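Side-chain contacts in arylalkylamine N-Acetyltransferase 2 (Aedes aegypti, PDB 4FD5), which probably transfers acyl groups such as acetyl from coenzyme A to the amine of arylalkylamines such as dopamine and serotonin: residues V22-H25 with L26-T29; E190-Y193 with T194-L197; A32-P35 with L36-A39; A68-N71 with D72-A76; E53-S56 with L57-K61. All blocks are in the same frame, centred on the assembly; numbering follows the deposited sequence.

Contact 1 (V22-H25 with L26-T29); sequences VIEH and LRQT
His25 and Thr29, one turn apart, make the tightly packed side of this helical contact. Thr29 OG1 stands over one face of the imidazole, displaced toward the rim, and comes within 3.1 Å of His25 CE1. The same hydroxyl donates to His25 O at 2.9 Å, arriving from above the carbonyl plane. Its torsion explains this: with chi1 at 70°, OG1 lies between the backbone N and carbonyl carbon of Thr29, turned back toward the preceding turn. Threonine suits this last turn because His25 O receives only weak bonds from the backbone N-H groups of Gln28 and Thr29. The far nitrogen of the ring, NE2, is bonded to Ser137 OG. Beside them Leu26 is buried, its CD2 3.8 Å from His25 CD2.

The other side of the helix is more open and is held by charge. Glu24 bends at chi2 (62°), which lets each carboxylate oxygen serve a different residue of the next turn. OE1 forms a salt bridge with Arg27 NH1 at 3.0 Å, the two flat groups being turned 44° apart. OE2 accepts from Gln28 NE2 at 3.0 Å on its syn side, though well out of plane. Ile23 adds an apolar touch, its CG2 lying over one face of the guanidinium, 3.6 Å from Arg27 CZ.

Helix 19-29 thus lays Leu26 and His25 on strand 75-85, with Leu26 also reaching strand 129-138, while Ile23 packs against helix 50-60 and Arg27 forms a salt bridge with its Glu53.

Contact 2 (E190-Y193 with T194-L197); sequences EINY and TDYL
The amide of Asn192 and the carboxylate of Asp195 lie side by side and point the same way, their planes turned 76° apart. Asn192 ND2 donates in its own amide plane to Asp195 OD2 at 3.1 Å, reaching the syn side of that oxygen but about 31° out of the carboxylate plane. OD2 also rests 3.3 Å from Asn192 CB, and it accepts a hydrogen bond from a water that in turn accepts one from Asn192 N. Asparagine and aspartate are short enough for their ends to meet across a three-residue spacing. The ring of Tyr196 is met obliquely by Ile191, whose CD1 ends 3.8 Å from Tyr196 CD1. Ile191 reaches it because CG1 is anti to the backbone N (chi1 -174°) and the chain runs on extended.

All this happens where strand 186-192, the outermost strand at one end of the mixed GNAT sheet, gives way to a short 3-10 turn. Asp195 N bonds to Asn192 O at 2.9 Å and Tyr196 N to Tyr193 O at 3.3 Å, both spanning three residues.

The two tyrosines anchor the turn through their hydroxyls: Tyr193 OH is bonded to Thr172 O, and Tyr196 OH to Glu114 OE1 on helix 103-116. An aromatic ring with a polar end suits both places. Tyr193 lays its buried ring on Leu214 and Val207, while Tyr196 sets its own against Leu111 of that same helix and the loop residues Ile204 and Phe205.

Contact 3 (A32-P35 with L36-A39); sequences ADEP and LNKA
Leu36 touches Glu34 first, its CB 3.6 Å from Glu34 OE1, while the rest of this buried side chain packs on Ile108 of helix 103-116 and on Tyr193. A leucine belongs here, on the inner flank of a short helix.

Asn37 receives the capping bond: its backbone N donates to Glu34 OE1 at 2.8 Å, almost perfectly straight (177°). The carboxylate can do this because the Glu34 chain bends at chi2 (-87°) and curls forward over the N-H groups of the first turn. Glu34 stands at the N-cap position, right before helix 35-39, and Pro35 fills the next position well, since a first-turn residue has no need of an N-H to donate. The second oxygen, Glu34 OE2, is bonded to Thr172 OG1, and the amide of Asn37 reaches back through ND2 to Phe31 O. This capped helix follows helix 19-29 in the acetyltransferase fold.

Lys38 gives its backbone N to Glu34 O at 2.9 Å. Its aliphatic part passes Ala32 O, with CB 3.5 Å from that oxygen, then bends at chi3 (-69°) to run alongside Asp33. There Lys38 NZ forms a salt bridge with Asp33 OD1 at 3.0 Å, approaching nearly along the C-O axis. A long, flexible cation suits this surface span.

Ala39 closes the turn, its N bonded to Pro35 O at 3.0 Å and its small CB 3.4 Å from the same oxygen.

Contact 4 (A68-N71 with D72-A76); sequences AISN and DGDIA
Ser70 OG donates to Asp72 OD1 at only 2.6 Å, coming from above the carboxylate plane. Asp74 N reaches the same oxygen at 3.3 Å from the opposite face, so OD1 is held between a hydroxyl and a backbone N-H. The second bond makes an Asx turn of Asp72 to Asp74. Asp72 can serve both donors because its CG sits between its own N and carbonyl carbon (chi1 59°), which folds the carboxylate back over the loop.

The next layer is backbone. Gly73 N bonds to Ser70 O at 2.9 Å, closing a type I turn, and Ser70 N bonds to Asp74 O at 2.9 Å. With Gly73 at positive phi (83°), a value glycine adopts readily, this is a type I turn with a G1 beta bulge, joining strands 66-69 and 75-85 as a hairpin.

Further along, Ile69 and Ile75 form an antiparallel non-hydrogen-bonded pair, their CD1 atoms 4.4 Å apart on one face of the sheet, where Ile75 packs on helix 19-29. Ala76 N then bonds to Ala68 O at 2.7 Å; their small side chains touch through the CB atoms, 4.2 Å apart.

Two donors on one oxygen would help to spread the negative charge of Asp72. Asp74 OD1, another acceptor, stands 3.1 Å from Asp72 OD1, a probable cost that the long, weak ion pair of Asp74 with Arg141 may partly offset.

Contact 5 (E53-S56 with L57-K61); sequences EQHS and LSTLK
Thr59 and His55 supply the side-chain hydrogen bond of this contact within helix 50-60. Thr59 OG1 donates to His55 O at 3.1 Å, from above the carbonyl plane, while Thr59 N bonds to the same oxygen at 2.9 Å. The hydroxyl can turn back along the helix because OG1 lies beside its own backbone N and anti to the carbonyl carbon (chi1 -67°). Bonding back to the carbonyl four residues earlier is a common way for a helix to bury a threonine hydroxyl, and this one is also bonded to Arg134 NH1 of strand 129-138.

The regular backbone bonds link residues four apart: Leu57 N to Glu53 O, Ser58 N to Gln54 O, and Leu60 N to Ser56 O. Ser56 has its hydroxyl bonded to the carbonyl of Leu52, one turn earlier, so a small polar residue can be buried there without a stranded group.

Van der Waals touches, carbon against oxygen, make up the rest. Leu60 CG comes 3.3 Å from Ser56 O, and Leu57 CB lies 3.5 Å from Glu53 O. The imidazole of His55, on the exposed flank, runs obliquely to Thr59, with CD2 3.9 Å from Thr59 OG1. The inner side of the helix, Ser56, Thr59 and Leu60, packs on Leu80 of strand 75-85, and Leu60 also touches Tyr19 of helix 19-29.

Charge enters through Glu53, which forms a salt bridge with Arg27 and accepts from His49 N. His55 O takes two donors from a single residue, and the hydroxyl among them also meets an arginine, whose positive charge would probably polarise it and strengthen its donation.

Along the chain the order is contact 1, contact 3, contact 5, contact 4 and contact 2, spanning the GNAT fold from its first helix to an outermost strand. Contacts 1 and 5 lie on helices 19-29 and 50-60, their centres about 12 Å apart, and the two helices are joined by a salt bridge and apolar packing. Contact 4, at the hairpin of strands 66-69 and 75-85, touches contact 1 where His25 meets Ile75. Contacts 2 and 3 touch by packing. Contacts 2 and 4 reach the same sheet, yet their centres are about 37 Å apart on opposite sides of the chain's centre. Two touching groups result: contacts 4, 1 and 5 toward one end of the sheet, contacts 3 and 2 toward the other.

Contact 1 (V22-H25 with L26-T29)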
loop_
_atom_site.group_PDB
_atom_site.type_symbol
_atom_site.label_atom_id
_atom_site.label_comp_id
_atom_site.label_asym_id
_atom_site.label_seq_id
_atom_site.Cartn_x
_atom_site.Cartn_y
_atom_site.Cartn_z
ATOM N N VAL A 22 -11.572 1.036 -10.433
ATOM C CA VAL A 22 -10.749 1.013 -9.225
ATOM C C VAL A 22 -9.777 2.193 -9.270
ATOM O O VAL A 22 -9.613 2.925 -8.287
ATOM C CB VAL A 22 -10.047 -0.355 -9.041
ATOM C CG1 VAL A 22 -8.901 -0.265 -8.009
ATOM C CG2 VAL A 22 -11.053 -1.433 -8.657
ATOM N N ILE A 23 -9.180 2.434 -10.434
ATOM C CA ILE A 23 -8.209 3.497 -10.507
ATOM C C ILE A 23 -8.887 4.854 -10.299
ATOM O O ILE A 23 -8.356 5.719 -9.608
ATOM C CB ILE A 23 -7.393 3.411 -11.805
ATOM C CG1 ILE A 23 -6.483 2.179 -11.731
ATOM C CG2 ILE A 23 -6.582 4.696 -11.998
ATOM C CD1 ILE A 23 -5.844 1.780 -13.034
ATOM N N GLU A 24 -10.095 5.011 -10.848
ATOM C CA GLU A 24 -10.871 6.219 -10.605
ATOM C C GLU A 24 -11.152 6.382 -9.102
ATOM O O GLU A 24 -10.978 7.478 -8.562
ATOM C CB GLU A 24 -12.168 6.209 -11.421
ATOM C CG GLU A 24 -13.025 7.459 -11.264
ATOM C CD GLU A 24 -12.350 8.751 -11.730
ATOM O OE1 GLU A 24 -11.342 8.713 -12.467
ATOM O OE2 GLU A 24 -12.849 9.830 -11.342
ATOM N N HIS A 25 -11.535 5.293 -8.428
ATOM C CA HIS A 25 -11.761 5.355 -6.973
ATOM C C HIS A 25 -10.498 5.915 -6.334
ATOM O O HIS A 25 -10.568 6.842 -5.508
ATOM C CB HIS A 25 -12.133 3.976 -6.397
ATOM C CG HIS A 25 -11.876 3.821 -4.916
ATOM N ND1 HIS A 25 -12.798 4.169 -3.947
ATOM C CD2 HIS A 25 -10.803 3.332 -4.245
ATOM C CE1 HIS A 25 -12.297 3.907 -2.744
ATOM N NE2 HIS A 25 -11.091 3.399 -2.899
ATOM N N LEU A 26 -9.338 5.404 -6.750
ATOM C CA LEU A 26 -8.095 5.851 -6.119
ATOM C C LEU A 26 -7.889 7.345 -6.397
ATOM O O LEU A 26 -7.612 8.130 -5.474
ATOM C CB LEU A 26 -6.897 4.989 -6.555
ATOM C CG LEU A 26 -6.999 3.515 -6.119
ATOM C CD1 LEU A 26 -5.888 2.647 -6.711
ATOM C CD2 LEU A 26 -7.012 3.389 -4.585
ATOM N N ARG A 27 -8.107 7.756 -7.649
ATOM C CA ARG A 27 -7.888 9.150 -8.003
ATOM C C ARG A 27 -8.739 10.025 -7.128
ATOM O O ARG A 27 -8.329 11.122 -6.755
ATOM C CB ARG A 27 -8.293 9.424 -9.444
ATOM C CG ARG A 27 -7.356 8.877 -10.463
ATOM C CD ARG A 27 -7.668 9.482 -11.833
ATOM N NE ARG A 27 -6.967 8.753 -12.879
ATOM C CZ ARG A 27 -7.516 7.790 -13.616
ATOM N NH1 ARG A 27 -8.791 7.446 -13.440
ATOM N NH2 ARG A 27 -6.793 7.174 -14.543
ATOM N N GLN A 28 -9.934 9.542 -6.812
ATOM C CA GLN A 28 -10.901 10.417 -6.184
ATOM C C GLN A 28 -10.742 10.377 -4.690
ATOM O O GLN A 28 -11.043 11.361 -4.008
ATOM C CB GLN A 28 -12.331 10.039 -6.565
ATOM C CG GLN A 28 -12.688 10.335 -8.012
ATOM C CD GLN A 28 -12.712 11.821 -8.321
ATOM O OE1 GLN A 28 -12.991 12.651 -7.447
ATOM N NE2 GLN A 28 -12.415 12.166 -9.567
ATOM N N THR A 29 -10.258 9.254 -4.162
ATOM C CA THR A 29 -10.404 9.094 -2.720
ATOM C C THR A 29 -9.099 8.868 -1.996
ATOM O O THR A 29 -9.011 9.102 -0.784
ATOM C CB THR A 29 -11.391 7.954 -2.333
ATOM O OG1 THR A 29 -10.818 6.685 -2.658
ATOM C CG2 THR A 29 -12.714 8.101 -3.042
#

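Contact 2 (E190-Y193 with T194-L197)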
loop_
_atom_site.group_PDB
_atom_site.type_symbol
_atom_site.label_atom_id
_atom_site.label_comp_id
_atom_site.label_asym_id
_atom_site.label_seq_id
_atom_site.Cartn_x
_atom_site.Cartn_y
_atom_site.Cartn_z
ATOM N N GLU A 190 10.683 0.755 11.574
ATOM C CA GLU A 190 9.885 1.978 11.661
ATOM C C GLU A 190 10.750 3.223 11.639
ATOM O O GLU A 190 11.906 3.191 12.046
ATOM C CB GLU A 190 8.982 1.973 12.889
ATOM C CG GLU A 190 9.693 2.042 14.219
ATOM C CD GLU A 190 8.725 1.941 15.385
ATOM O OE1 GLU A 190 7.519 1.707 15.143
ATOM O OE2 GLU A 190 9.166 2.085 16.540
ATOM N N ILE A 191 10.173 4.322 11.156
ATOM C CA ILE A 191 10.880 5.605 11.166
ATOM C C ILE A 191 9.909 6.770 11.362
ATOM O O ILE A 191 8.809 6.787 10.793
ATOM C CB ILE A 191 11.736 5.795 9.893
ATOM C CG1 ILE A 191 12.591 7.071 9.999
ATOM C CG2 ILE A 191 10.861 5.826 8.645
ATOM C CD1 ILE A 191 13.545 7.244 8.829
ATOM N N ASN A 192 10.301 7.727 12.203
ATOM C CA ASN A 192 9.497 8.916 12.448
ATOM C C ASN A 192 9.762 9.929 11.357
ATOM O O ASN A 192 10.920 10.211 11.051
ATOM C CB ASN A 192 9.872 9.562 13.787
ATOM C CG ASN A 192 9.487 8.713 14.980
ATOM O OD1 ASN A 192 8.364 8.226 15.072
ATOM N ND2 ASN A 192 10.421 8.542 15.909
ATOM N N TYR A 193 8.697 10.466 10.775
ATOM C CA TYR A 193 8.822 11.450 9.704
ATOM C C TYR A 193 9.577 12.689 10.188
ATOM O O TYR A 193 10.289 13.328 9.426
ATOM C CB TYR A 193 7.446 11.825 9.160
ATOM C CG TYR A 193 6.735 10.661 8.513
ATOM C CD1 TYR A 193 7.389 9.873 7.581
ATOM C CD2 TYR A 193 5.434 10.344 8.850
ATOM C CE1 TYR A 193 6.750 8.800 6.987
ATOM C CE2 TYR A 193 4.789 9.281 8.263
ATOM C CZ TYR A 193 5.464 8.517 7.333
ATOM O OH TYR A 193 4.837 7.441 6.740
ATOM N N THR A 194 9.438 13.014 11.465
ATOM C CA THR A 194 10.125 14.200 11.966
ATOM C C THR A 194 11.629 13.993 12.081
ATOM O O THR A 194 12.375 14.957 12.255
ATOM C CB THR A 194 9.566 14.678 13.318
ATOM O OG1 THR A 194 9.522 13.582 14.236
ATOM C CG2 THR A 194 8.170 15.250 13.148
ATOM N N ASP A 195 12.079 12.743 11.981
ATOM C CA ASP A 195 13.502 12.428 12.115
ATOM C C ASP A 195 14.168 12.177 10.765
ATOM O O ASP A 195 15.362 11.904 10.703
ATOM C CB ASP A 195 13.709 11.188 12.996
ATOM C CG ASP A 195 13.182 11.365 14.408
ATOM O OD1 ASP A 195 13.160 12.504 14.925
ATOM O OD2 ASP A 195 12.786 10.345 15.005
ATOM N N TYR A 196 13.394 12.250 9.685
ATOM C CA TYR A 196 13.921 11.921 8.366
ATOM C C TYR A 196 14.219 13.209 7.598
ATOM O O TYR A 196 13.305 13.839 7.067
ATOM C CB TYR A 196 12.912 11.037 7.621
ATOM C CG TYR A 196 13.368 10.557 6.262
ATOM C CD1 TYR A 196 14.508 9.780 6.124
ATOM C CD2 TYR A 196 12.647 10.876 5.109
ATOM C CE1 TYR A 196 14.927 9.339 4.887
ATOM C CE2 TYR A 196 13.053 10.429 3.862
ATOM C CZ TYR A 196 14.196 9.664 3.756
ATOM O OH TYR A 196 14.620 9.214 2.528
ATOM N N LEU A 197 15.502 13.586 7.554
ATOM C CA LEU A 197 15.943 14.891 7.022
ATOM C C LEU A 197 16.902 14.765 5.824
ATOM O O LEU A 197 17.638 13.784 5.713
ATOM C CB LEU A 197 16.622 15.704 8.138
ATOM C CG LEU A 197 16.002 15.655 9.540
ATOM C CD1 LEU A 197 16.856 16.445 10.537
ATOM C CD2 LEU A 197 14.561 16.163 9.559
HETATM O O HOH W 1 12.909 7.656 13.696
HETATM O O HOH W 2 10.609 13.447 6.639
#

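Contact 3 (A32-P35 with L36-A39)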
loop_
_atom_site.group_PDB
_atom_site.type_symbol
_atom_site.label_atom_id
_atom_site.label_comp_id
_atom_site.label_asym_id
_atom_site.label_seq_id
_atom_site.Cartn_x
_atom_site.Cartn_y
_atom_site.Cartn_z
ATOM N N ALA A 32 -4.371 11.537 -3.434
ATOM C CA ALA A 32 -4.017 12.863 -2.921
ATOM C C ALA A 32 -4.035 12.944 -1.389
ATOM O O ALA A 32 -3.467 13.865 -0.809
ATOM C CB ALA A 32 -4.935 13.924 -3.512
ATOM N N ASP A 33 -4.680 11.971 -0.751
ATOM C CA ASP A 33 -4.874 11.956 0.702
ATOM C C ASP A 33 -3.812 11.125 1.439
ATOM O O ASP A 33 -3.637 11.243 2.649
ATOM C CB ASP A 33 -6.264 11.380 0.980
ATOM C CG ASP A 33 -6.819 11.788 2.324
ATOM O OD1 ASP A 33 -6.532 12.912 2.786
ATOM O OD2 ASP A 33 -7.573 10.978 2.904
ATOM N N GLU A 34 -3.122 10.257 0.709
ATOM C CA GLU A 34 -2.100 9.393 1.285
ATOM C C GLU A 34 -1.019 10.275 1.937
ATOM O O GLU A 34 -0.607 11.283 1.363
ATOM C CB GLU A 34 -1.524 8.512 0.159
ATOM C CG GLU A 34 -0.755 7.285 0.600
ATOM C CD GLU A 34 0.704 7.581 0.861
ATOM O OE1 GLU A 34 1.168 8.656 0.447
ATOM O OE2 GLU A 34 1.383 6.729 1.464
ATOM N N PRO A 35 -0.588 9.932 3.165
ATOM C CA PRO A 35 0.291 10.839 3.926
ATOM C C PRO A 35 1.519 11.372 3.173
ATOM O O PRO A 35 1.762 12.584 3.202
ATOM C CB PRO A 35 0.734 9.979 5.118
ATOM C CG PRO A 35 -0.370 8.993 5.295
ATOM C CD PRO A 35 -0.888 8.696 3.911
ATOM N N LEU A 36 2.289 10.494 2.537
ATOM C CA LEU A 36 3.499 10.933 1.821
ATOM C C LEU A 36 3.181 11.711 0.544
ATOM O O LEU A 36 3.784 12.753 0.276
ATOM C CB LEU A 36 4.426 9.760 1.508
ATOM C CG LEU A 36 4.859 8.918 2.712
ATOM C CD1 LEU A 36 5.887 7.900 2.270
ATOM C CD2 LEU A 36 5.397 9.802 3.838
ATOM N N ASN A 37 2.242 11.202 -0.245
ATOM C CA ASN A 37 1.799 11.908 -1.438
ATOM C C ASN A 37 1.385 13.324 -1.091
ATOM O O ASN A 37 1.741 14.273 -1.782
ATOM C CB ASN A 37 0.618 11.183 -2.080
ATOM C CG ASN A 37 0.993 9.835 -2.643
ATOM O OD1 ASN A 37 2.163 9.465 -2.679
ATOM N ND2 ASN A 37 -0.006 9.091 -3.101
ATOM N N LYS A 38 0.630 13.465 -0.008
ATOM C CA LYS A 38 0.148 14.778 0.391
ATOM C C LYS A 38 1.306 15.664 0.865
ATOM O O LYS A 38 1.367 16.849 0.532
ATOM C CB LYS A 38 -0.919 14.657 1.482
ATOM C CG LYS A 38 -1.584 15.981 1.826
ATOM C CD LYS A 38 -2.526 15.857 3.001
ATOM C CE LYS A 38 -3.747 15.043 2.651
ATOM N NZ LYS A 38 -4.811 15.201 3.686
ATOM N N ALA A 39 2.213 15.085 1.645
ATOM C CA ALA A 39 3.367 15.833 2.152
ATOM C C ALA A 39 4.199 16.505 1.053
ATOM O O ALA A 39 4.710 17.611 1.244
ATOM C CB ALA A 39 4.251 14.931 3.014
#

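Contact 4 (A68-N71 with D72-A76)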
loop_
_atom_site.group_PDB
_atom_site.type_symbol
_atom_site.label_atom_id
_atom_site.label_comp_id
_atom_site.label_asym_id
_atom_site.label_seq_id
_atom_site.Cartn_x
_atom_site.Cartn_y
_atom_site.Cartn_z
ATOM N N ALA A 68 -14.416 -4.153 -2.168
ATOM C CA ALA A 68 -15.723 -4.132 -1.555
ATOM C C ALA A 68 -16.606 -3.320 -2.483
ATOM O O ALA A 68 -16.337 -2.136 -2.773
ATOM C CB ALA A 68 -15.663 -3.474 -0.175
ATOM N N ILE A 69 -17.659 -3.981 -2.946
ATOM C CA ILE A 69 -18.539 -3.409 -3.950
ATOM C C ILE A 69 -19.998 -3.453 -3.462
ATOM O O ILE A 69 -20.449 -4.447 -2.897
ATOM C CB ILE A 69 -18.298 -4.123 -5.316
ATOM C CG1 ILE A 69 -19.035 -3.415 -6.441
ATOM C CG2 ILE A 69 -18.675 -5.566 -5.244
ATOM C CD1 ILE A 69 -18.534 -3.833 -7.819
ATOM N N SER A 70 -20.709 -2.352 -3.644
ATOM C CA SER A 70 -22.056 -2.221 -3.096
ATOM C C SER A 70 -23.097 -2.852 -4.014
ATOM O O SER A 70 -22.770 -3.304 -5.112
ATOM C CB SER A 70 -22.393 -0.755 -2.836
ATOM O OG SER A 70 -22.469 -0.034 -4.049
ATOM N N ASN A 71 -24.348 -2.880 -3.555
ATOM C CA ASN A 71 -25.455 -3.472 -4.317
ATOM C C ASN A 71 -25.645 -2.838 -5.693
ATOM O O ASN A 71 -26.040 -3.512 -6.648
ATOM C CB ASN A 71 -26.756 -3.383 -3.515
ATOM C CG ASN A 71 -27.266 -1.954 -3.382
ATOM O OD1 ASN A 71 -26.485 -1.010 -3.273
ATOM N ND2 ASN A 71 -28.588 -1.793 -3.398
ATOM N N ASP A 72 -25.360 -1.542 -5.797
ATOM C CA ASP A 72 -25.489 -0.845 -7.076
ATOM C C ASP A 72 -24.178 -0.823 -7.864
ATOM O O ASP A 72 -24.046 -0.092 -8.848
ATOM C CB ASP A 72 -26.061 0.571 -6.890
ATOM C CG ASP A 72 -25.209 1.441 -5.981
ATOM O OD1 ASP A 72 -24.009 1.137 -5.812
ATOM O OD2 ASP A 72 -25.736 2.444 -5.445
ATOM N N GLY A 73 -23.209 -1.626 -7.422
ATOM C CA GLY A 73 -21.965 -1.807 -8.154
ATOM C C GLY A 73 -20.890 -0.754 -7.931
ATOM O O GLY A 73 -19.880 -0.742 -8.638
ATOM N N ASP A 74 -21.092 0.125 -6.952
ATOM C CA ASP A 74 -20.093 1.134 -6.597
ATOM C C ASP A 74 -18.919 0.529 -5.824
ATOM O O ASP A 74 -19.109 -0.346 -4.983
ATOM C CB ASP A 74 -20.728 2.227 -5.725
ATOM C CG ASP A 74 -21.728 3.083 -6.482
ATOM O OD1 ASP A 74 -22.086 2.713 -7.619
ATOM O OD2 ASP A 74 -22.146 4.113 -5.918
ATOM N N ILE A 75 -17.713 0.999 -6.113
ATOM C CA ILE A 75 -16.536 0.604 -5.344
ATOM C C ILE A 75 -16.616 1.271 -3.974
ATOM O O ILE A 75 -16.494 2.489 -3.858
ATOM C CB ILE A 75 -15.215 1.017 -6.067
ATOM C CG1 ILE A 75 -15.108 0.348 -7.449
ATOM C CG2 ILE A 75 -13.980 0.684 -5.213
ATOM C CD1 ILE A 75 -15.120 -1.154 -7.409
ATOM N N ALA A 76 -16.838 0.471 -2.943
ATOM C CA ALA A 76 -16.881 1.005 -1.581
ATOM C C ALA A 76 -15.473 1.085 -1.020
ATOM O O ALA A 76 -15.148 1.986 -0.230
ATOM C CB ALA A 76 -17.766 0.155 -0.696
#

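Contact 5 (E53-S56 with L57-K61)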
loop_
_atom_site.group_PDB
_atom_site.type_symbol
_atom_site.label_atom_id
_atom_site.label_comp_id
_atom_site.label_asym_id
_atom_site.label_seq_id
_atom_site.Cartn_x
_atom_site.Cartn_y
_atom_site.Cartn_z
ATOM N N GLU A 53 -0.576 5.543 -11.115
ATOM C CA GLU A 53 -1.544 4.721 -11.830
ATOM C C GLU A 53 -0.886 3.548 -12.540
ATOM O O GLU A 53 -1.425 2.449 -12.538
ATOM C CB GLU A 53 -2.349 5.587 -12.798
ATOM C CG GLU A 53 -3.265 6.560 -12.072
ATOM C CD GLU A 53 -3.815 7.646 -12.969
ATOM O OE1 GLU A 53 -4.011 7.392 -14.173
ATOM O OE2 GLU A 53 -4.044 8.767 -12.469
ATOM N N GLN A 54 0.286 3.774 -13.126
ATOM C CA GLN A 54 1.069 2.684 -13.714
ATOM C C GLN A 54 1.361 1.597 -12.667
ATOM O O GLN A 54 1.221 0.388 -12.933
ATOM C CB GLN A 54 2.374 3.245 -14.286
ATOM C CG GLN A 54 3.337 2.220 -14.836
ATOM C CD GLN A 54 4.603 2.880 -15.360
ATOM O OE1 GLN A 54 4.650 3.341 -16.501
ATOM N NE2 GLN A 54 5.625 2.959 -14.513
ATOM N N HIS A 55 1.767 2.032 -11.473
ATOM C CA HIS A 55 2.086 1.105 -10.394
ATOM C C HIS A 55 0.848 0.335 -9.928
ATOM O O HIS A 55 0.907 -0.889 -9.771
ATOM C CB HIS A 55 2.754 1.837 -9.213
ATOM C CG HIS A 55 3.317 0.923 -8.162
ATOM N ND1 HIS A 55 3.550 1.334 -6.866
ATOM C CD2 HIS A 55 3.704 -0.376 -8.216
ATOM C CE1 HIS A 55 4.046 0.328 -6.165
ATOM N NE2 HIS A 55 4.150 -0.721 -6.959
ATOM N N SER A 56 -0.259 1.047 -9.724
ATOM C CA SER A 56 -1.510 0.403 -9.324
ATOM C C SER A 56 -2.021 -0.589 -10.359
ATOM O O SER A 56 -2.526 -1.644 -10.004
ATOM C CB SER A 56 -2.586 1.422 -8.972
ATOM O OG SER A 56 -2.145 2.244 -7.903
ATOM N N LEU A 57 -1.888 -0.258 -11.638
ATOM C CA LEU A 57 -2.322 -1.200 -12.670
ATOM C C LEU A 57 -1.451 -2.451 -12.656
ATOM O O LEU A 57 -1.960 -3.574 -12.704
ATOM C CB LEU A 57 -2.331 -0.533 -14.043
ATOM C CG LEU A 57 -2.818 -1.402 -15.202
ATOM C CD1 LEU A 57 -4.239 -1.889 -14.968
ATOM C CD2 LEU A 57 -2.731 -0.571 -16.479
ATOM N N SER A 58 -0.137 -2.260 -12.570
ATOM C CA SER A 58 0.758 -3.406 -12.466
ATOM C C SER A 58 0.380 -4.288 -11.274
ATOM O O SER A 58 0.322 -5.516 -11.378
ATOM C CB SER A 58 2.211 -2.951 -12.345
ATOM O OG SER A 58 3.081 -4.060 -12.489
ATOM N N THR A 59 0.100 -3.649 -10.144
ATOM C CA THR A 59 -0.300 -4.394 -8.956
ATOM C C THR A 59 -1.599 -5.185 -9.183
ATOM O O THR A 59 -1.676 -6.377 -8.857
ATOM C CB THR A 59 -0.456 -3.446 -7.767
ATOM O OG1 THR A 59 0.838 -2.926 -7.436
ATOM C CG2 THR A 59 -1.044 -4.198 -6.542
ATOM N N LEU A 60 -2.601 -4.511 -9.747
ATOM C CA LEU A 60 -3.882 -5.129 -10.042
ATOM C C LEU A 60 -3.705 -6.396 -10.867
ATOM O O LEU A 60 -4.377 -7.392 -10.626
ATOM C CB LEU A 60 -4.819 -4.154 -10.770
ATOM C CG LEU A 60 -5.477 -3.101 -9.870
ATOM C CD1 LEU A 60 -6.144 -1.977 -10.671
ATOM C CD2 LEU A 60 -6.482 -3.766 -8.942
ATOM N N LYS A 61 -2.787 -6.364 -11.827
ATOM C CA LYS A 61 -2.601 -7.541 -12.681
ATOM C C LYS A 61 -2.039 -8.787 -11.987
ATOM O O LYS A 61 -2.043 -9.883 -12.568
ATOM C CB LYS A 61 -1.773 -7.170 -13.904
ATOM C CG LYS A 61 -2.547 -6.276 -14.842
ATOM C CD LYS A 61 -1.656 -5.631 -15.887
ATOM C CE LYS A 61 -2.486 -4.751 -16.800
ATOM N NZ LYS A 61 -1.676 -4.059 -17.837
#